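Local coordinates for AztD protein (PDB 6CMK), which acts as a periplasmic zinc chaperone that hands one zinc ion directly to the solute-binding protein AztC of the AztABCD transport system, at residues N49-L54 against I386-Q391; V180-N185 against K191-A196; D208-P213 against P243-L248. All coordinates share one frame; numbering follows the deposited sequence. Where two conformers were deposited one is given.

Contact 1: residues N49-L54 against I386-Q391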
loop_
_atom_site.group_PDB
_atom_site.type_symbol
_atom_site.label_atom_id
_atom_site.label_comp_id
_atom_site.label_asym_id
_atom_site.label_seq_id
_atom_site.Cartn_x
_atom_site.Cartn_y
_atom_site.Cartn_z
ATOM N N ASN B 49 18.974 4.206 19.554
ATOM C CA ASN B 49 19.884 3.433 18.722
ATOM C C ASN B 49 19.162 2.916 17.482
ATOM O O ASN B 49 17.983 2.570 17.528
ATOM C CB ASN B 49 20.471 2.259 19.508
ATOM C CG ASN B 49 21.518 2.695 20.517
ATOM O OD1 ASN B 49 22.578 3.199 20.151
ATOM N ND2 ASN B 49 21.230 2.489 21.790
ATOM N N VAL B 50 19.888 2.871 16.368
ATOM C CA VAL B 50 19.375 2.355 15.103
ATOM C C VAL B 50 20.222 1.152 14.742
ATOM O O VAL B 50 21.454 1.238 14.735
ATOM C CB VAL B 50 19.420 3.402 13.974
ATOM C CG1 VAL B 50 18.666 2.880 12.729
ATOM C CG2 VAL B 50 18.841 4.729 14.445
ATOM N N ILE B 51 19.565 0.041 14.447
ATOM C CA ILE B 51 20.234 -1.228 14.211
ATOM C C ILE B 51 19.678 -1.812 12.926
ATOM O O ILE B 51 18.475 -1.724 12.666
ATOM C CB ILE B 51 20.030 -2.177 15.409
ATOM C CG1 ILE B 51 20.810 -1.614 16.610
ATOM C CG2 ILE B 51 20.444 -3.619 15.080
ATOM C CD1 ILE B 51 20.867 -2.515 17.822
ATOM N N ASP B 52 20.561 -2.382 12.114
ATOM C CA ASP B 52 20.127 -3.147 10.952
ATOM C C ASP B 52 19.437 -4.416 11.434
ATOM O O ASP B 52 20.053 -5.248 12.102
ATOM C CB ASP B 52 21.328 -3.475 10.066
ATOM C CG ASP B 52 20.939 -4.148 8.759
ATOM O OD1 ASP B 52 19.895 -4.836 8.684
ATOM O OD2 ASP B 52 21.696 -3.985 7.785
ATOM N N ALA B 53 18.150 -4.554 11.118
ATOM C CA ALA B 53 17.378 -5.667 11.662
ATOM C C ALA B 53 17.851 -7.007 11.114
ATOM O O ALA B 53 17.667 -8.042 11.763
ATOM C CB ALA B 53 15.893 -5.486 11.351
ATOM N N LEU B 54 18.442 -7.017 9.921
ATOM C CA LEU B 54 18.729 -8.287 9.264
ATOM C C LEU B 54 20.013 -8.936 9.783
ATOM O O LEU B 54 20.132 -10.166 9.747
ATOM C CB LEU B 54 18.779 -8.071 7.747
ATOM C CG LEU B 54 17.570 -7.314 7.166
ATOM C CD1 LEU B 54 17.621 -7.262 5.645
ATOM C CD2 LEU B 54 16.234 -7.906 7.617
ATOM N N ILE B 386 20.983 -9.845 19.899
ATOM C CA ILE B 386 21.730 -8.635 19.574
ATOM C C ILE B 386 22.070 -7.931 20.874
ATOM O O ILE B 386 21.180 -7.660 21.686
ATOM C CB ILE B 386 20.922 -7.692 18.666
ATOM C CG1 ILE B 386 20.588 -8.362 17.340
ATOM C CG2 ILE B 386 21.690 -6.395 18.420
ATOM C CD1 ILE B 386 19.446 -7.703 16.621
ATOM N N SER B 387 23.346 -7.609 21.054
ATOM C CA SER B 387 23.796 -6.892 22.238
ATOM C C SER B 387 23.623 -5.397 22.012
ATOM O O SER B 387 24.010 -4.875 20.961
ATOM C CB SER B 387 25.254 -7.224 22.550
ATOM O OG SER B 387 25.741 -6.406 23.604
ATOM N N VAL B 388 23.013 -4.722 22.986
ATOM C CA VAL B 388 22.712 -3.293 22.916
ATOM C C VAL B 388 22.989 -2.729 24.302
ATOM O O VAL B 388 22.279 -3.060 25.258
ATOM C CB VAL B 388 21.259 -3.005 22.504
ATOM C CG1 VAL B 388 21.021 -1.499 22.384
ATOM C CG2 VAL B 388 20.909 -3.704 21.201
ATOM N N GLU B 389 23.997 -1.873 24.415
ATOM C CA GLU B 389 24.384 -1.402 25.733
ATOM C C GLU B 389 23.255 -0.592 26.361
ATOM O O GLU B 389 22.463 0.060 25.673
ATOM C CB GLU B 389 25.673 -0.582 25.665
ATOM C CG GLU B 389 25.710 0.525 24.622
ATOM C CD GLU B 389 27.088 1.153 24.512
ATOM O OE1 GLU B 389 28.074 0.493 24.905
ATOM O OE2 GLU B 389 27.188 2.306 24.043
ATOM N N GLY B 390 23.156 -0.682 27.683
ATOM C CA GLY B 390 22.111 0.009 28.405
ATOM C C GLY B 390 20.905 -0.857 28.709
ATOM O O GLY B 390 21.016 -2.067 28.930
ATOM N N GLN B 391 19.738 -0.221 28.738
ATOM C CA GLN B 391 18.459 -0.878 28.980
ATOM C C GLN B 391 17.597 -0.668 27.745
ATOM O O GLN B 391 16.699 0.191 27.736
ATOM C CB GLN B 391 17.781 -0.330 30.230
ATOM C CG GLN B 391 18.430 -0.800 31.502
ATOM C CD GLN B 391 17.540 -0.587 32.698
ATOM O OE1 GLN B 391 17.248 -1.519 33.449
ATOM N NE2 GLN B 391 17.092 0.648 32.879
HETATM O O HOH W 1 22.817 2.398 24.553
#

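Contact 2: residues V180-N185 against K191-A196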
loop_
_atom_site.group_PDB
_atom_site.type_symbol
_atom_site.label_atom_id
_atom_site.label_comp_id
_atom_site.label_asym_id
_atom_site.label_seq_id
_atom_site.Cartn_x
_atom_site.Cartn_y
_atom_site.Cartn_z
ATOM N N VAL B 180 -10.178 14.587 15.140
ATOM C CA VAL B 180 -10.987 14.101 16.251
ATOM C C VAL B 180 -10.148 14.246 17.507
ATOM O O VAL B 180 -9.014 13.756 17.560
ATOM C CB VAL B 180 -11.427 12.642 16.051
ATOM C CG1 VAL B 180 -12.077 12.099 17.330
ATOM C CG2 VAL B 180 -12.386 12.547 14.872
ATOM N N VAL B 181 -10.698 14.918 18.512
ATOM C CA VAL B 181 -9.967 15.163 19.746
ATOM C C VAL B 181 -10.817 14.708 20.918
ATOM O O VAL B 181 -12.050 14.751 20.882
ATOM C CB VAL B 181 -9.574 16.650 19.930
ATOM C CG1 VAL B 181 -8.694 17.115 18.792
ATOM C CG2 VAL B 181 -10.805 17.530 20.042
ATOM N N SER B 182 -10.135 14.294 21.972
ATOM C CA SER B 182 -10.803 13.917 23.199
ATOM C C SER B 182 -11.307 15.159 23.921
ATOM O O SER B 182 -10.770 16.260 23.767
ATOM C CB SER B 182 -9.840 13.136 24.078
ATOM O OG SER B 182 -8.660 13.881 24.286
ATOM N N ILE B 183 -12.352 14.965 24.710
ATOM C CA ILE B 183 -13.051 16.033 25.421
ATOM C C ILE B 183 -12.619 15.974 26.880
ATOM O O ILE B 183 -12.771 14.922 27.509
ATOM C CB ILE B 183 -14.573 15.867 25.297
ATOM C CG1 ILE B 183 -15.004 15.938 23.822
ATOM C CG2 ILE B 183 -15.305 16.898 26.148
ATOM C CD1 ILE B 183 -16.395 15.391 23.589
ATOM N N PRO B 184 -12.086 17.048 27.464
ATOM C CA PRO B 184 -11.679 16.968 28.872
ATOM C C PRO B 184 -12.891 16.826 29.775
ATOM O O PRO B 184 -13.986 17.311 29.474
ATOM C CB PRO B 184 -10.960 18.300 29.116
ATOM C CG PRO B 184 -11.579 19.242 28.112
ATOM C CD PRO B 184 -11.860 18.392 26.896
ATOM N N ASN B 185 -12.681 16.158 30.901
ATOM C CA ASN B 185 -13.711 16.067 31.918
ATOM C C ASN B 185 -14.039 17.472 32.404
ATOM O O ASN B 185 -13.131 18.185 32.856
ATOM C CB ASN B 185 -13.236 15.189 33.071
ATOM C CG ASN B 185 -14.277 15.047 34.166
ATOM O OD1 ASN B 185 -14.812 16.029 34.669
ATOM N ND2 ASN B 185 -14.569 13.805 34.537
ATOM N N LYS B 191 -8.931 14.114 35.379
ATOM C CA LYS B 191 -9.533 12.811 35.166
ATOM C C LYS B 191 -9.433 12.432 33.697
ATOM O O LYS B 191 -9.031 13.228 32.844
ATOM C CB LYS B 191 -10.991 12.820 35.614
ATOM C CG LYS B 191 -11.156 13.159 37.082
ATOM C CD LYS B 191 -12.323 12.410 37.697
ATOM C CE LYS B 191 -12.253 12.440 39.210
ATOM N NZ LYS B 191 -13.387 13.194 39.799
ATOM N N ARG B 192 -9.797 11.189 33.394
ATOM C CA ARG B 192 -9.787 10.765 32.007
ATOM C C ARG B 192 -10.806 11.585 31.217
ATOM O O ARG B 192 -11.780 12.098 31.775
ATOM C CB ARG B 192 -10.084 9.269 31.890
ATOM C CG ARG B 192 -8.851 8.391 32.090
ATOM C CD ARG B 192 -9.137 6.891 31.964
ATOM N NE ARG B 192 -7.897 6.114 31.980
ATOM C CZ ARG B 192 -7.821 4.792 31.844
ATOM N NH1 ARG B 192 -8.916 4.068 31.682
ATOM N NH2 ARG B 192 -6.640 4.192 31.873
ATOM N N PRO B 193 -10.587 11.750 29.918
ATOM C CA PRO B 193 -11.568 12.464 29.094
ATOM C C PRO B 193 -12.877 11.690 29.015
ATOM O O PRO B 193 -12.958 10.502 29.333
ATOM C CB PRO B 193 -10.877 12.588 27.731
ATOM C CG PRO B 193 -9.763 11.587 27.749
ATOM C CD PRO B 193 -9.366 11.402 29.173
ATOM N N VAL B 194 -13.922 12.393 28.580
ATOM C CA VAL B 194 -15.295 11.910 28.675
ATOM C C VAL B 194 -15.883 11.562 27.322
ATOM O O VAL B 194 -17.043 11.128 27.256
ATOM C CB VAL B 194 -16.193 12.930 29.399
ATOM C CG1 VAL B 194 -15.669 13.181 30.801
ATOM C CG2 VAL B 194 -16.258 14.236 28.627
ATOM N N GLY B 195 -15.122 11.729 26.248
ATOM C CA GLY B 195 -15.612 11.425 24.919
ATOM C C GLY B 195 -14.681 12.034 23.892
ATOM O O GLY B 195 -13.552 12.412 24.214
ATOM N N ALA B 196 -15.177 12.138 22.661
ATOM C CA ALA B 196 -14.401 12.691 21.562
ATOM C C ALA B 196 -15.326 13.507 20.679
ATOM O O ALA B 196 -16.541 13.299 20.663
ATOM C CB ALA B 196 -13.720 11.601 20.730
HETATM O O HOH W 2 -9.927 15.241 31.292
HETATM O O HOH W 3 -13.573 11.177 33.464
#

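Contact 3: residues D208-P213 against P243-L248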
loop_
_atom_site.group_PDB
_atom_site.type_symbol
_atom_site.label_atom_id
_atom_site.label_comp_id
_atom_site.label_asym_id
_atom_site.label_seq_id
_atom_site.Cartn_x
_atom_site.Cartn_y
_atom_site.Cartn_z
ATOM N N ASP B 208 -22.035 16.621 16.742
ATOM C CA ASP B 208 -22.325 16.300 18.132
ATOM C C ASP B 208 -21.146 15.601 18.797
ATOM O O ASP B 208 -20.391 14.859 18.161
ATOM C CB ASP B 208 -23.559 15.405 18.244
ATOM C CG ASP B 208 -24.824 16.103 17.795
ATOM O OD1 ASP B 208 -24.881 17.346 17.890
ATOM O OD2 ASP B 208 -25.759 15.406 17.354
ATOM N N ASP B 209 -21.007 15.844 20.098
ATOM C CA ASP B 209 -20.035 15.114 20.900
ATOM C C ASP B 209 -20.374 13.631 20.927
ATOM O O ASP B 209 -21.534 13.242 21.079
ATOM C CB ASP B 209 -20.009 15.660 22.331
ATOM C CG ASP B 209 -19.388 17.035 22.420
ATOM O OD1 ASP B 209 -18.787 17.484 21.425
ATOM O OD2 ASP B 209 -19.503 17.670 23.493
ATOM N N ALA B 210 -19.350 12.801 20.788
ATOM C CA ALA B 210 -19.480 11.364 20.980
ATOM C C ALA B 210 -19.039 11.035 22.400
ATOM O O ALA B 210 -17.836 10.978 22.680
ATOM C CB ALA B 210 -18.645 10.606 19.954
ATOM N N LEU B 211 -20.006 10.797 23.286
ATOM C CA LEU B 211 -19.685 10.465 24.667
ATOM C C LEU B 211 -19.106 9.060 24.758
ATOM O O LEU B 211 -19.584 8.124 24.111
ATOM C CB LEU B 211 -20.924 10.580 25.559
ATOM C CG LEU B 211 -21.065 11.866 26.380
ATOM C CD1 LEU B 211 -21.117 13.078 25.482
ATOM C CD2 LEU B 211 -22.307 11.818 27.249
ATOM N N CYS B 212 -18.071 8.921 25.574
ATOM C CA CYS B 212 -17.380 7.659 25.797
ATOM C C CYS B 212 -16.625 7.816 27.112
ATOM O O CYS B 212 -15.458 8.230 27.118
ATOM C CB CYS B 212 -16.438 7.320 24.636
ATOM S SG CYS B 212 -16.257 5.533 24.264
ATOM N N PRO B 213 -17.268 7.529 28.242
ATOM C CA PRO B 213 -16.652 7.832 29.541
ATOM C C PRO B 213 -15.342 7.086 29.746
ATOM O O PRO B 213 -15.214 5.912 29.400
ATOM C CB PRO B 213 -17.713 7.383 30.553
ATOM C CG PRO B 213 -18.639 6.492 29.804
ATOM C CD PRO B 213 -18.607 6.938 28.381
ATOM N N PRO B 243 -15.145 13.564 9.198
ATOM C CA PRO B 243 -15.096 12.209 9.757
ATOM C C PRO B 243 -16.398 11.872 10.463
ATOM O O PRO B 243 -17.128 12.758 10.928
ATOM C CB PRO B 243 -13.914 12.247 10.734
ATOM C CG PRO B 243 -13.398 13.611 10.756
ATOM C CD PRO B 243 -14.081 14.441 9.709
ATOM N N VAL B 244 -16.694 10.573 10.514
ATOM C CA VAL B 244 -17.897 10.048 11.147
ATOM C C VAL B 244 -17.485 9.143 12.302
ATOM O O VAL B 244 -16.694 8.211 12.119
ATOM C CB VAL B 244 -18.776 9.281 10.143
ATOM C CG1 VAL B 244 -19.995 8.685 10.845
ATOM C CG2 VAL B 244 -19.205 10.201 9.008
ATOM N N ILE B 245 -18.050 9.407 13.480
ATOM C CA ILE B 245 -17.782 8.636 14.691
ATOM C C ILE B 245 -18.997 7.765 14.983
ATOM O O ILE B 245 -20.125 8.267 15.061
ATOM C CB ILE B 245 -17.493 9.553 15.896
ATOM C CG1 ILE B 245 -16.319 10.496 15.624
ATOM C CG2 ILE B 245 -17.229 8.719 17.153
ATOM C CD1 ILE B 245 -16.177 11.588 16.680
ATOM N N ARG B 246 -18.771 6.472 15.181
ATOM C CA ARG B 246 -19.818 5.603 15.685
ATOM C C ARG B 246 -19.314 4.891 16.933
ATOM O O ARG B 246 -18.112 4.731 17.140
ATOM C CB ARG B 246 -20.277 4.591 14.627
ATOM C CG ARG B 246 -19.273 3.519 14.241
ATOM C CD ARG B 246 -19.952 2.472 13.364
ATOM N NE ARG B 246 -19.072 1.366 12.984
ATOM C CZ ARG B 246 -19.200 0.104 13.394
ATOM N NH1 ARG B 246 -20.179 -0.258 14.215
ATOM N NH2 ARG B 246 -18.339 -0.813 12.971
ATOM N N HIS B 247 -20.251 4.478 17.775
ATOM C CA HIS B 247 -19.924 3.802 19.024
ATOM C C HIS B 247 -20.247 2.325 18.891
ATOM O O HIS B 247 -21.357 1.962 18.487
ATOM C CB HIS B 247 -20.691 4.401 20.203
ATOM C CG HIS B 247 -20.376 3.752 21.517
ATOM N ND1 HIS B 247 -21.225 2.854 22.128
ATOM C CD2 HIS B 247 -19.305 3.874 22.336
ATOM C CE1 HIS B 247 -20.691 2.453 23.269
ATOM N NE2 HIS B 247 -19.525 3.057 23.419
ATOM N N LEU B 248 -19.273 1.482 19.220
ATOM C CA LEU B 248 -19.462 0.041 19.267
ATOM C C LEU B 248 -19.370 -0.413 20.721
ATOM O O LEU B 248 -18.262 -0.467 21.277
ATOM C CB LEU B 248 -18.413 -0.667 18.409
ATOM C CG LEU B 248 -18.419 -2.198 18.455
ATOM C CD1 LEU B 248 -19.747 -2.742 17.954
ATOM C CD2 LEU B 248 -17.251 -2.736 17.638
#

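Contact 1: residues N49-L54 against I386-Q391
The flat amide of Asn49 receives Val388 over one of its faces: CG1 of the valine stands above the nitrogen, 4.0 Å from ND2. The amide's polar atoms are engaged elsewhere. OD1 is hydrogen-bonded to the hydroxyl of Thr61, and ND2 donates a hydrogen bond to a water, 3.2 Å from Asn49 ND2, which in turn donates to the backbone of Glu389, 2.6 Å from its O. Both ends of the amide are occupied, which probably limits its rotation, and one face is presented to the valine methyl while no direct hydrogen bond joins the two segments.

Beside this polar-to-apolar meeting lies a purely aliphatic one. Ile51 extends its longer branch fully (chi2 -172°), which carries CD1 across the gap into the angle between two neighbours. CD1 of Ile51 sits 3.6 Å from CG2 of Val388 and 4.0 Å from CG2 of Ile386. Val388 therefore serves both residues, one methyl on the amide and the other on the isoleucine. Ile51 and Ile386 run past each other in opposite senses. Lys58, from strand 58-63, touches Asn49, Ile51 and Val388 alike and so borders the same patch, while Val374 and Ile372 of strand 371-376 back Ile386 and Val388.

The backbones stay well apart, 8.4 Å between CA of Asn49 and CA of Val388, so this is side-chain packing between two sheets and not strand pairing. Such packing is how successive blades of a beta propeller are held side by side. Here strand 47-52 belongs to the blade that joins both chain ends, with strand 392-403 paired to 32-42, the closure that completes the ring, and it meets the outer strand 381-387 of the adjoining blade.

Contact 2: residues V180-N185 against K191-A196
Gly195 O receives two neighbouring groups of the facing strand: Ile183 N donates to it at 2.9 Å, and the CA of Ser182 adds a weaker C-H contact at 3.3 Å from the same Gly195 O. The N-H reaches it from above the carbonyl plane and not on a lone pair. The other bond, Val194 N to Ile183 O at 3.0 Å, is only slightly straighter at the hydrogen, but it comes nearly end-on to the carbonyl; the CB of Pro193 crowds that same oxygen.

Around these bonds the side chains interlock. CG2 of Ile183 meets CG2 of Val194 at 3.8 Å, the two side chains crossing at about a right angle, and the other methyl of Val194, CG1, lies against the CA and CB of Asn185. Asn185 holds its CG trans to the backbone N (chi1 -180°), which brings the amide over to Lys191, the two side chains crossing at a slant with Asn185 ND2 3.9 Å from CB of Lys191. OD1 of Asn185 turns instead to the backbone N of Asp187 and Asp188.

The hairpin of strands 178-183 and 195-200 thus changes its bonding as it opens into its loop. Two direct backbone bonds join the strand ends; beyond them two waters take over, linking Asn185 N to Lys191 O and Asn185 ND2 to Arg192 O, with no charged pair across the segments.

Contact 3: residues D208-P213 against P243-L248
Two torsions bring Cys212 and His247 together. CB of the histidine already faces 208-213, and CG anti to the backbone N (chi1 -179°) sends the ring along the strand toward Leu248, level with Cys212. Cys212 holds its sulfur at a chi1 of -147°, outside the usual staggered positions, with the sulfur bonded to Cys229. The sulfur arrives at the rim of the imidazole and not over a face: it lies 81° off the ring normal and 4.9 Å from the ring centroid. Its nearest ring atom is CD2 of His247, 4.0 Å from Cys212 SG, with NE2 of the same ring slightly farther, 4.2 Å from that sulfur. NE2 is also hydrogen-bonded to the hydroxyl of Thr231, which probably helps hold the ring with this edge toward the sulfur.

The second meeting is wholly apolar and buries slightly more surface. CB of Ala210 rests 3.7 Å from CG2 of Ile245, the short branch of the isoleucine. At this point the backbones approach to 7.1 Å between the CA atoms of Ala210 and Ile245. No hydrogen bond crosses between the segments, and only 143 Å² of surface is buried. Between these segments the contact consists of two side-chain pairs, and the Cys212-Cys229 disulfide adds a covalent tie between the blades.

Leu234 of strand 232-237 touches both Cys212 and His247, and Val198 of strand 195-200 touches Ile245. Cys229, just past strand 224-228, belongs to the following blade, while Pro213 reaches the backbone of Glu230. Two successive propeller blades thus meet through edge strands, 208-211 of one and 244-249 of the other, with 195-200 and 232-237 as the next strands inward in their own sheets.

How the contacts relate
Contacts 2 and 3 are neighbours, their centres about 11 Å apart, because strands 195-200 and 208-211 lie side by side in one sheet: Ala196 O lies 2.9 Å from Ala210 N, probably a hydrogen bond. Contact 1 lies across the propeller, its centre about 38 Å from that of contact 2; along the chain both others fall between its two segments. Contact 2 works within a blade, by backbone bonds and waters; contacts 1 and 3 lie between blades, where side chains meet without direct hydrogen bonds. Contact 1 is buried, contact 2 mainly so, with Lys191 and Arg192 exposed at its loop end, whereas contact 3 is partly exposed and reinforced by a disulfide.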